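Local coordinates for protein LbaCas13a H328A (C2c2) (Lachnospiraceae bacterium NK4A179, PDB 5WLH) that binds a pre-crRNA guide and, as a CRISPR-Cas13a nuclease, probably processes that precursor and cleaves the RNA to which the guide pairs, at residues S274-A279 with D397-M402; R301-V306 with E323-W328; N730-D735 with K852-F857. One frame throughout, in Å; residues are numbered along the deposited sequence.

Contact 1 of 3, residues S274-A279 with D397-M402; sequences SAEKEA and DKMLNM. With nucleotides of chain B.
Ala279 presses its methyl group onto the first turn of helix 398-417, where the packing is tight: Ala279 CB lies 3.5 Å from Leu400 N and 3.9 Å from each of Met399 CB and Leu400 CB. A one-carbon side chain suits this place, because the local axes cross at 98° only 7.7 Å apart. Next to it, Glu276 runs an extended chain across the backbone of the other helix, its CG 3.5 Å from Met399 O, and brings its carboxylate to Met402, where OE2 touches CB.

Two looser margins flank the Ala279 methyl. At one, partly exposed, the thioether chain of Met399, bent at chi2 and chi3, rests its CE on the methyl of Ala275. At the other, next to Ala279, a water donates to both Ala279 O and Asp397 OD2, a water-mediated link; the segments share no direct hydrogen bond. Asp397 uses its other oxygen as N-cap: OD1 accepts from Met399 N at 3.0 Å, the donor standing above the carboxylate plane. Lys277 points away from this interface, and its NZ comes 3.3 Å from OP1 of C12 of chain B.

The buried acid has an awkward neighbour, since Glu276 OE1 and Met402 O, both acceptors, are 3.3 Å apart. OE1 is hydrogen-bonded to His406 ND1, a partner that probably offsets the repulsion and makes a carboxylate tolerable between the helices.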
loop_
_atom_site.group_PDB
_atom_site.type_symbol
_atom_site.label_atom_id
_atom_site.label_comp_id
_atom_site.label_asym_id
_atom_site.label_seq_id
_atom_site.Cartn_x
_atom_site.Cartn_y
_atom_site.Cartn_z
ATOM N N SER A 274 32.317 -4.255 7.444
ATOM C CA SER A 274 31.875 -3.839 8.772
ATOM C C SER A 274 32.586 -2.570 9.223
ATOM O O SER A 274 31.978 -1.701 9.856
ATOM C CB SER A 274 32.111 -4.967 9.775
ATOM O OG SER A 274 31.123 -5.977 9.619
ATOM N N ALA A 275 33.878 -2.447 8.921
ATOM C CA ALA A 275 34.614 -1.258 9.343
ATOM C C ALA A 275 34.119 -0.015 8.616
ATOM O O ALA A 275 34.032 1.069 9.211
ATOM C CB ALA A 275 36.112 -1.456 9.118
ATOM N N GLU A 276 33.769 -0.156 7.333
ATOM C CA GLU A 276 33.189 0.974 6.620
ATOM C C GLU A 276 31.860 1.364 7.239
ATOM O O GLU A 276 31.546 2.552 7.363
ATOM C CB GLU A 276 33.022 0.634 5.142
ATOM C CG GLU A 276 34.372 0.540 4.408
ATOM C CD GLU A 276 34.219 0.233 2.927
ATOM O OE1 GLU A 276 33.147 0.537 2.365
ATOM O OE2 GLU A 276 35.178 -0.309 2.324
ATOM N N LYS A 277 31.058 0.362 7.611
ATOM C CA LYS A 277 29.758 0.616 8.223
ATOM C C LYS A 277 29.916 1.318 9.569
ATOM O O LYS A 277 29.200 2.288 9.873
ATOM C CB LYS A 277 29.020 -0.709 8.394
ATOM C CG LYS A 277 27.610 -0.568 8.961
ATOM C CD LYS A 277 26.724 0.212 8.025
ATOM C CE LYS A 277 25.274 -0.271 8.116
ATOM N NZ LYS A 277 25.069 -1.655 7.591
ATOM N N GLU A 278 30.850 0.841 10.389
ATOM C CA GLU A 278 31.140 1.534 11.647
ATOM C C GLU A 278 31.546 2.979 11.395
ATOM O O GLU A 278 31.216 3.871 12.181
ATOM C CB GLU A 278 32.235 0.798 12.417
ATOM C CG GLU A 278 31.818 -0.538 13.030
ATOM C CD GLU A 278 31.002 -0.411 14.319
ATOM O OE1 GLU A 278 30.695 0.717 14.754
ATOM O OE2 GLU A 278 30.669 -1.464 14.908
ATOM N N ALA A 279 32.270 3.234 10.302
ATOM C CA ALA A 279 32.673 4.601 10.010
ATOM C C ALA A 279 31.460 5.457 9.704
ATOM O O ALA A 279 31.390 6.620 10.117
ATOM C CB ALA A 279 33.655 4.648 8.832
ATOM N N ASP A 397 38.536 9.996 8.006
ATOM C CA ASP A 397 38.429 8.558 8.201
ATOM C C ASP A 397 38.398 7.892 6.831
ATOM O O ASP A 397 37.418 8.032 6.091
ATOM C CB ASP A 397 37.180 8.230 9.011
ATOM C CG ASP A 397 37.148 6.796 9.479
ATOM O OD1 ASP A 397 37.832 5.937 8.881
ATOM O OD2 ASP A 397 36.424 6.523 10.457
ATOM N N LYS A 398 39.479 7.182 6.496
ATOM C CA LYS A 398 39.567 6.501 5.207
ATOM C C LYS A 398 38.403 5.544 5.005
ATOM O O LYS A 398 37.906 5.397 3.886
ATOM C CB LYS A 398 40.883 5.733 5.103
ATOM C CG LYS A 398 42.121 6.583 5.380
ATOM C CD LYS A 398 43.152 6.471 4.264
ATOM C CE LYS A 398 44.008 7.734 4.157
ATOM N NZ LYS A 398 43.251 8.905 3.606
ATOM N N MET A 399 37.969 4.868 6.071
ATOM C CA MET A 399 36.894 3.896 5.916
ATOM C C MET A 399 35.563 4.578 5.620
ATOM O O MET A 399 34.682 3.964 5.001
ATOM C CB MET A 399 36.794 3.014 7.157
ATOM C CG MET A 399 37.963 2.023 7.294
ATOM S SD MET A 399 38.485 1.269 5.727
ATOM C CE MET A 399 37.817 -0.395 5.900
ATOM N N LEU A 400 35.403 5.834 6.043
ATOM C CA LEU A 400 34.191 6.574 5.711
ATOM C C LEU A 400 34.188 6.997 4.245
ATOM O O LEU A 400 33.152 6.936 3.581
ATOM C CB LEU A 400 34.033 7.787 6.627
ATOM C CG LEU A 400 32.780 8.626 6.372
ATOM C CD1 LEU A 400 31.534 7.762 6.519
ATOM C CD2 LEU A 400 32.717 9.826 7.313
ATOM N N ASN A 401 35.334 7.431 3.720
ATOM C CA ASN A 401 35.414 7.719 2.296
ATOM C C ASN A 401 35.107 6.477 1.473
ATOM O O ASN A 401 34.415 6.556 0.454
ATOM C CB ASN A 401 36.797 8.260 1.945
ATOM C CG ASN A 401 37.097 9.587 2.627
ATOM O OD1 ASN A 401 36.230 10.467 2.717
ATOM N ND2 ASN A 401 38.331 9.737 3.113
ATOM N N MET A 402 35.616 5.324 1.906
ATOM C CA MET A 402 35.354 4.083 1.195
ATOM C C MET A 402 33.891 3.682 1.326
ATOM O O MET A 402 33.302 3.172 0.368
ATOM C CB MET A 402 36.256 2.965 1.713
ATOM C CG MET A 402 37.722 3.074 1.286
ATOM S SD MET A 402 37.909 3.118 -0.510
ATOM C CE MET A 402 37.249 1.530 -0.934
ATOM P P C B 12 23.980 -5.137 6.418
ATOM O OP1 C B 12 24.721 -4.886 7.692
ATOM O OP2 C B 12 24.337 -4.464 5.142
ATOM O "O5'" C B 12 23.940 -6.696 6.130
ATOM C "C5'" C B 12 23.701 -7.610 7.183
ATOM C "C4'" C B 12 23.698 -9.020 6.663
ATOM O "O4'" C B 12 22.556 -9.213 5.792
ATOM C "C3'" C B 12 24.883 -9.387 5.775
ATOM O "O3'" C B 12 26.079 -9.670 6.488
ATOM C "C2'" C B 12 24.335 -10.569 5.006
ATOM O "O2'" C B 12 24.268 -11.703 5.851
ATOM C "C1'" C B 12 22.913 -10.097 4.735
ATOM N N1 C B 12 22.858 -9.383 3.442
ATOM C C2 C B 12 22.813 -10.198 2.307
ATOM O O2 C B 12 22.784 -11.433 2.437
ATOM N N3 C B 12 22.774 -9.621 1.099
ATOM C C4 C B 12 22.811 -8.290 1.004
ATOM N N4 C B 12 22.786 -7.789 -0.235
ATOM C C5 C B 12 22.879 -7.410 2.140
ATOM C C6 C B 12 22.924 -8.014 3.339
HETATM O O HOH W 1 33.696 7.901 10.485
#

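Contact 2 of 3, residues R301-V306 with E323-W328; sequences RMRRLV and EKFDVW. With nucleotides of chain B.
The Phe325 ring meets helix 292-311 with its edge, where Arg304 CG lies in the ring plane and Arg303 CG approaches CE2 to 3.7 Å. The guanidinium of Arg303 carries Val327 O over one face, displaced toward the rim, and also makes a cation-pi contact with Trp437. That of Arg304 is approached at its edge by Glu323 O and, in plane, by a water. On the far side of the 323-328 segment, the Trp328 ring has G2 of chain B over the centre of one face and Val327 CG2 against the opposite face.

Arginine suits both helix positions because its methylene stem is apolar and its head polar. Arg303 CB packs 3.5 Å from Val327 CG1, the two side chains sliding past each other in opposite directions, and the charged end forms salt bridges with Asp330 and Glu434. Arg304 stays extended from CG to NE, passes Phe325 CE1, and gives a weak, bent hydrogen bond from NH2 to Glu323 O (2.9 Å, 125°). Its NH1 is hydrogen-bonded to Arg393 O.

Lys324, the centre of an inverse gamma turn, folds back so that NZ lies 3.7 Å from Arg304 NH2. These like charges should repel. The same water accepts from Lys324 NZ and weakly from Arg304 NH1; its oxygen and the carbonyl oxygens of Glu323 and Arg393 place partial negative charge beside the two cations and probably offset part of their repulsion.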
loop_
_atom_site.group_PDB
_atom_site.type_symbol
_atom_site.label_atom_id
_atom_site.label_comp_id
_atom_site.label_asym_id
_atom_site.label_seq_id
_atom_site.Cartn_x
_atom_site.Cartn_y
_atom_site.Cartn_z
ATOM N N ARG A 301 32.352 17.614 2.308
ATOM C CA ARG A 301 33.281 16.517 2.076
ATOM C C ARG A 301 32.608 15.386 1.318
ATOM O O ARG A 301 33.214 14.770 0.435
ATOM C CB ARG A 301 33.844 16.005 3.396
ATOM C CG ARG A 301 34.781 17.042 4.073
ATOM C CD ARG A 301 35.096 16.652 5.494
ATOM N NE ARG A 301 35.598 17.823 6.214
ATOM C CZ ARG A 301 36.846 18.273 6.110
ATOM N NH1 ARG A 301 37.706 17.636 5.333
ATOM N NH2 ARG A 301 37.240 19.345 6.789
ATOM N N MET A 302 31.355 15.091 1.660
ATOM C CA MET A 302 30.628 14.071 0.908
ATOM C C MET A 302 30.390 14.522 -0.530
ATOM O O MET A 302 30.497 13.719 -1.465
ATOM C CB MET A 302 29.301 13.763 1.608
ATOM C CG MET A 302 28.609 12.548 1.061
ATOM S SD MET A 302 27.065 12.205 1.962
ATOM C CE MET A 302 26.000 13.446 1.261
ATOM N N ARG A 303 30.101 15.812 -0.729
ATOM C CA ARG A 303 29.939 16.332 -2.080
ATOM C C ARG A 303 31.225 16.184 -2.885
ATOM O O ARG A 303 31.183 15.843 -4.073
ATOM C CB ARG A 303 29.501 17.793 -2.025
ATOM C CG ARG A 303 29.293 18.440 -3.373
ATOM C CD ARG A 303 28.129 17.793 -4.123
ATOM N NE ARG A 303 28.159 18.138 -5.539
ATOM C CZ ARG A 303 27.274 17.718 -6.433
ATOM N NH1 ARG A 303 26.266 16.928 -6.056
ATOM N NH2 ARG A 303 27.408 18.078 -7.709
ATOM N N ARG A 304 32.377 16.446 -2.257
ATOM C CA ARG A 304 33.648 16.292 -2.968
ATOM C C ARG A 304 33.862 14.849 -3.406
ATOM O O ARG A 304 34.425 14.592 -4.478
ATOM C CB ARG A 304 34.807 16.762 -2.088
ATOM C CG ARG A 304 34.877 18.268 -1.976
ATOM C CD ARG A 304 36.245 18.706 -1.474
ATOM N NE ARG A 304 36.240 20.105 -1.060
ATOM C CZ ARG A 304 36.060 20.500 0.191
ATOM N NH1 ARG A 304 35.868 19.593 1.145
ATOM N NH2 ARG A 304 36.080 21.793 0.490
ATOM N N LEU A 305 33.430 13.885 -2.592
ATOM C CA LEU A 305 33.547 12.495 -3.012
ATOM C C LEU A 305 32.728 12.235 -4.268
ATOM O O LEU A 305 33.173 11.512 -5.167
ATOM C CB LEU A 305 33.109 11.555 -1.897
ATOM C CG LEU A 305 34.074 11.466 -0.719
ATOM C CD1 LEU A 305 33.476 10.602 0.382
ATOM C CD2 LEU A 305 35.397 10.880 -1.157
ATOM N N VAL A 306 31.518 12.796 -4.340
ATOM C CA VAL A 306 30.699 12.622 -5.540
ATOM C C VAL A 306 31.374 13.287 -6.732
ATOM O O VAL A 306 31.439 12.722 -7.832
ATOM C CB VAL A 306 29.289 13.195 -5.319
ATOM C CG1 VAL A 306 28.473 13.137 -6.621
ATOM C CG2 VAL A 306 28.578 12.457 -4.194
ATOM N N GLU A 323 38.142 25.458 -0.047
ATOM C CA GLU A 323 37.072 26.219 -0.671
ATOM C C GLU A 323 35.746 25.748 -0.100
ATOM O O GLU A 323 35.400 24.566 -0.215
ATOM C CB GLU A 323 37.091 26.057 -2.186
ATOM C CG GLU A 323 35.970 26.828 -2.862
ATOM C CD GLU A 323 36.034 26.759 -4.367
ATOM O OE1 GLU A 323 37.069 26.303 -4.899
ATOM O OE2 GLU A 323 35.042 27.152 -5.019
ATOM N N LYS A 324 35.023 26.659 0.547
ATOM C CA LYS A 324 33.717 26.340 1.124
ATOM C C LYS A 324 32.622 26.505 0.071
ATOM O O LYS A 324 31.678 27.274 0.232
ATOM C CB LYS A 324 33.445 27.216 2.346
ATOM C CG LYS A 324 34.330 26.948 3.578
ATOM C CD LYS A 324 34.647 25.464 3.743
ATOM C CE LYS A 324 36.147 25.206 3.781
ATOM N NZ LYS A 324 36.462 23.762 3.578
ATOM N N PHE A 325 32.764 25.776 -1.035
ATOM C CA PHE A 325 31.807 25.962 -2.116
ATOM C C PHE A 325 30.419 25.504 -1.679
ATOM O O PHE A 325 30.265 24.633 -0.819
ATOM C CB PHE A 325 32.250 25.236 -3.393
ATOM C CG PHE A 325 32.245 23.741 -3.294
ATOM C CD1 PHE A 325 33.309 23.067 -2.718
ATOM C CD2 PHE A 325 31.191 23.004 -3.819
ATOM C CE1 PHE A 325 33.312 21.679 -2.639
ATOM C CE2 PHE A 325 31.187 21.618 -3.746
ATOM C CZ PHE A 325 32.243 20.955 -3.154
ATOM N N ASP A 326 29.409 26.164 -2.232
ATOM C CA ASP A 326 28.029 25.796 -1.971
ATOM C C ASP A 326 27.732 24.473 -2.667
ATOM O O ASP A 326 27.839 24.380 -3.894
ATOM C CB ASP A 326 27.105 26.905 -2.464
ATOM C CG ASP A 326 25.678 26.714 -2.017
ATOM O OD1 ASP A 326 24.999 25.831 -2.583
ATOM O OD2 ASP A 326 25.234 27.451 -1.104
ATOM N N VAL A 327 27.399 23.439 -1.882
ATOM C CA VAL A 327 27.159 22.119 -2.469
ATOM C C VAL A 327 25.954 22.145 -3.399
ATOM O O VAL A 327 25.928 21.452 -4.422
ATOM C CB VAL A 327 27.004 21.048 -1.371
ATOM C CG1 VAL A 327 28.314 20.836 -0.671
ATOM C CG2 VAL A 327 25.914 21.440 -0.368
ATOM N N TRP A 328 24.933 22.934 -3.060
ATOM C CA TRP A 328 23.734 22.948 -3.888
ATOM C C TRP A 328 23.969 23.722 -5.174
ATOM O O TRP A 328 23.410 23.372 -6.218
ATOM C CB TRP A 328 22.555 23.521 -3.092
ATOM C CG TRP A 328 22.547 23.061 -1.642
ATOM C CD1 TRP A 328 22.849 23.811 -0.544
ATOM C CD2 TRP A 328 22.236 21.745 -1.156
ATOM N NE1 TRP A 328 22.744 23.046 0.599
ATOM C CE2 TRP A 328 22.366 21.776 0.249
ATOM C CE3 TRP A 328 21.850 20.548 -1.770
ATOM C CZ2 TRP A 328 22.132 20.658 1.048
ATOM C CZ3 TRP A 328 21.613 19.443 -0.980
ATOM C CH2 TRP A 328 21.758 19.504 0.418
ATOM P P G B 2 19.693 25.974 -5.227
ATOM O OP1 G B 2 19.726 26.533 -6.610
ATOM O OP2 G B 2 18.857 26.631 -4.188
ATOM O "O5'" G B 2 19.283 24.431 -5.301
ATOM C "C5'" G B 2 20.083 23.497 -6.023
ATOM C "C4'" G B 2 19.680 22.059 -5.782
ATOM O "O4'" G B 2 19.912 21.690 -4.393
ATOM C "C3'" G B 2 18.220 21.712 -6.067
ATOM O "O3'" G B 2 18.170 20.366 -6.515
ATOM C "C2'" G B 2 17.592 21.775 -4.683
ATOM O "O2'" G B 2 16.382 21.059 -4.542
ATOM C "C1'" G B 2 18.710 21.184 -3.836
ATOM N N9 G B 2 18.637 21.578 -2.434
ATOM C C8 G B 2 18.662 22.878 -1.991
ATOM N N7 G B 2 18.573 22.960 -0.696
ATOM C C5 G B 2 18.467 21.639 -0.276
ATOM C C6 G B 2 18.349 21.131 1.051
ATOM O O6 G B 2 18.296 21.775 2.098
ATOM N N1 G B 2 18.293 19.746 1.083
ATOM C C2 G B 2 18.326 18.938 -0.025
ATOM N N2 G B 2 18.257 17.613 0.237
ATOM N N3 G B 2 18.437 19.403 -1.282
ATOM C C4 G B 2 18.513 20.761 -1.328
HETATM O O HOH W 2 35.162 21.386 4.004
#

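Contact 3 of 3, residues N730-D735 with K852-F857; sequences NAFLND and KAFLEF
Phe732 takes part in two edge-to-face contacts at once, in opposite roles. Its face receives the edge of Phe854, with the centroids 5.1 Å apart and the planes at 77°, whereas its own edge is turned toward the face of Phe857 in an offset version of the same geometry, 5.7 Å between centroids. The three rings therefore form an aromatic cluster in which each neighbouring pair is steeply inclined.

In Phe732 a chi1 of 164° sets CG anti to the backbone N; from there the ring meets the main chain of helix 843-861, CE1 lying 3.3 Å from Phe854 CA. The small Ala853 methyl touches the ring edge, in plane, and lets the ring come close to the helix backbone. Phe854 CB lies over the Phe732 face in a CH-pi contact, and Phe854 CD1 comes 3.5 Å from Phe732 CG. The Phe857 face is covered in a similar way by Phe732 CA, 4.1 Å from the ring centroid, while Ala731 CB touches the edge at CZ. Asp735 leans its carboxylate carbon against Phe857 CE1 at 3.7 Å; its polar end is directed to Val738 N, from which OD2 accepts. Beyond the two segments, Phe724 extends the cluster with a further edge-to-face contact on Phe854.

The helix widens into a pi-type turn at 730-732, and a type I beta turn from Phe732 to Asp735 follows. This is a tight turn joining helices 709-732 and 736-745, with Asp735 as the N-cap of helix 736-745; the aromatic cluster packs this junction against helix 843-861.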
loop_
_atom_site.group_PDB
_atom_site.type_symbol
_atom_site.label_atom_id
_atom_site.label_comp_id
_atom_site.label_asym_id
_atom_site.label_seq_id
_atom_site.Cartn_x
_atom_site.Cartn_y
_atom_site.Cartn_z
ATOM N N ASN A 730 -22.681 -14.774 8.218
ATOM C CA ASN A 730 -23.222 -14.771 9.568
ATOM C C ASN A 730 -23.579 -16.153 10.108
ATOM O O ASN A 730 -23.877 -16.275 11.307
ATOM C CB ASN A 730 -24.446 -13.857 9.617
ATOM C CG ASN A 730 -24.086 -12.406 9.349
ATOM O OD1 ASN A 730 -23.562 -11.730 10.219
ATOM N ND2 ASN A 730 -24.365 -11.929 8.140
ATOM N N ALA A 731 -23.529 -17.191 9.282
ATOM C CA ALA A 731 -23.829 -18.539 9.743
ATOM C C ALA A 731 -22.838 -19.555 9.193
ATOM O O ALA A 731 -22.348 -20.421 9.924
ATOM C CB ALA A 731 -25.255 -18.924 9.325
ATOM N N PHE A 732 -22.533 -19.449 7.899
ATOM C CA PHE A 732 -21.785 -20.495 7.214
ATOM C C PHE A 732 -20.341 -20.562 7.690
ATOM O O PHE A 732 -19.844 -21.635 8.048
ATOM C CB PHE A 732 -21.862 -20.250 5.704
ATOM C CG PHE A 732 -20.851 -21.006 4.895
ATOM C CD1 PHE A 732 -20.971 -22.377 4.693
ATOM C CD2 PHE A 732 -19.792 -20.338 4.299
ATOM C CE1 PHE A 732 -20.048 -23.060 3.930
ATOM C CE2 PHE A 732 -18.869 -21.022 3.532
ATOM C CZ PHE A 732 -18.997 -22.383 3.346
ATOM N N LEU A 733 -19.639 -19.429 7.695
ATOM C CA LEU A 733 -18.193 -19.491 7.879
ATOM C C LEU A 733 -17.794 -20.003 9.261
ATOM O O LEU A 733 -16.741 -20.629 9.395
ATOM C CB LEU A 733 -17.568 -18.113 7.616
ATOM C CG LEU A 733 -17.513 -17.641 6.164
ATOM C CD1 LEU A 733 -17.038 -16.185 6.119
ATOM C CD2 LEU A 733 -16.618 -18.538 5.321
ATOM N N ASN A 734 -18.611 -19.773 10.293
ATOM C CA ASN A 734 -18.285 -20.208 11.647
ATOM C C ASN A 734 -18.932 -21.529 12.033
ATOM O O ASN A 734 -18.787 -21.960 13.182
ATOM C CB ASN A 734 -18.697 -19.139 12.660
ATOM C CG ASN A 734 -18.069 -17.801 12.369
ATOM O OD1 ASN A 734 -16.932 -17.726 11.903
ATOM N ND2 ASN A 734 -18.812 -16.734 12.616
ATOM N N ASP A 735 -19.634 -22.180 11.117
ATOM C CA ASP A 735 -20.345 -23.400 11.466
ATOM C C ASP A 735 -19.364 -24.557 11.637
ATOM O O ASP A 735 -18.509 -24.800 10.777
ATOM C CB ASP A 735 -21.386 -23.720 10.403
ATOM C CG ASP A 735 -22.188 -24.964 10.739
ATOM O OD1 ASP A 735 -23.198 -24.836 11.457
ATOM O OD2 ASP A 735 -21.792 -26.056 10.295
ATOM N N LYS A 852 -18.806 -25.314 -2.740
ATOM C CA LYS A 852 -19.499 -26.581 -2.547
ATOM C C LYS A 852 -19.892 -26.783 -1.087
ATOM O O LYS A 852 -21.006 -27.239 -0.803
ATOM C CB LYS A 852 -18.632 -27.728 -3.069
ATOM C CG LYS A 852 -18.367 -27.651 -4.576
ATOM C CD LYS A 852 -19.581 -27.104 -5.354
ATOM C CE LYS A 852 -19.207 -26.695 -6.780
ATOM N NZ LYS A 852 -20.141 -25.735 -7.404
ATOM N N ALA A 853 -19.011 -26.415 -0.140
ATOM C CA ALA A 853 -19.389 -26.491 1.265
ATOM C C ALA A 853 -20.612 -25.629 1.558
ATOM O O ALA A 853 -21.472 -26.015 2.363
ATOM C CB ALA A 853 -18.211 -26.077 2.155
ATOM N N PHE A 854 -20.705 -24.454 0.925
ATOM C CA PHE A 854 -21.843 -23.571 1.171
ATOM C C PHE A 854 -23.133 -24.179 0.634
ATOM O O PHE A 854 -24.172 -24.150 1.300
ATOM C CB PHE A 854 -21.609 -22.197 0.541
ATOM C CG PHE A 854 -22.708 -21.210 0.810
ATOM C CD1 PHE A 854 -22.687 -20.422 1.955
ATOM C CD2 PHE A 854 -23.773 -21.072 -0.077
ATOM C CE1 PHE A 854 -23.699 -19.513 2.204
ATOM C CE2 PHE A 854 -24.792 -20.157 0.153
ATOM C CZ PHE A 854 -24.751 -19.364 1.309
ATOM N N LEU A 855 -23.088 -24.711 -0.583
ATOM C CA LEU A 855 -24.288 -25.319 -1.146
ATOM C C LEU A 855 -24.785 -26.452 -0.263
ATOM O O LEU A 855 -25.992 -26.573 -0.024
ATOM C CB LEU A 855 -24.014 -25.808 -2.569
ATOM C CG LEU A 855 -23.671 -24.690 -3.561
ATOM C CD1 LEU A 855 -23.105 -25.243 -4.861
ATOM C CD2 LEU A 855 -24.866 -23.789 -3.832
ATOM N N GLU A 856 -23.868 -27.270 0.259
ATOM C CA GLU A 856 -24.273 -28.358 1.145
ATOM C C GLU A 856 -24.827 -27.821 2.460
ATOM O O GLU A 856 -25.797 -28.369 3.002
ATOM C CB GLU A 856 -23.094 -29.305 1.386
ATOM C CG GLU A 856 -23.345 -30.358 2.452
ATOM C CD GLU A 856 -22.235 -31.391 2.536
ATOM O OE1 GLU A 856 -22.464 -32.538 2.093
ATOM O OE2 GLU A 856 -21.140 -31.058 3.043
ATOM N N PHE A 857 -24.224 -26.744 2.984
ATOM C CA PHE A 857 -24.730 -26.091 4.189
ATOM C C PHE A 857 -26.168 -25.624 4.005
ATOM O O PHE A 857 -27.001 -25.760 4.915
ATOM C CB PHE A 857 -23.820 -24.902 4.534
ATOM C CG PHE A 857 -24.264 -24.106 5.731
ATOM C CD1 PHE A 857 -24.097 -24.607 7.015
ATOM C CD2 PHE A 857 -24.812 -22.843 5.577
ATOM C CE1 PHE A 857 -24.476 -23.874 8.112
ATOM C CE2 PHE A 857 -25.198 -22.102 6.682
ATOM C CZ PHE A 857 -25.032 -22.626 7.954
#

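In the fold
Contacts 1 and 2 belong to one helical region, their centres 19 Å apart, and contact 2 is nested inside the chain loop that contact 1 closes. Helices 268-287 and 292-311 are consecutive, each supplying one side of a contact, and the two contacts touch where Asn401 OD1 meets Leu305 CD1 at 3.6 Å. Both have a residue beside the RNA, near C12 and G2 of chain B, which places this region along the bound pre-crRNA. Contact 3 follows later in the chain, on the opposite side of its centre, about 62 and 68 Å from the others between centres. It joins helices 709-732 and 843-861, its nearest atom about 7 Å from the RNA, so distant helical parts both lie near the bound RNA.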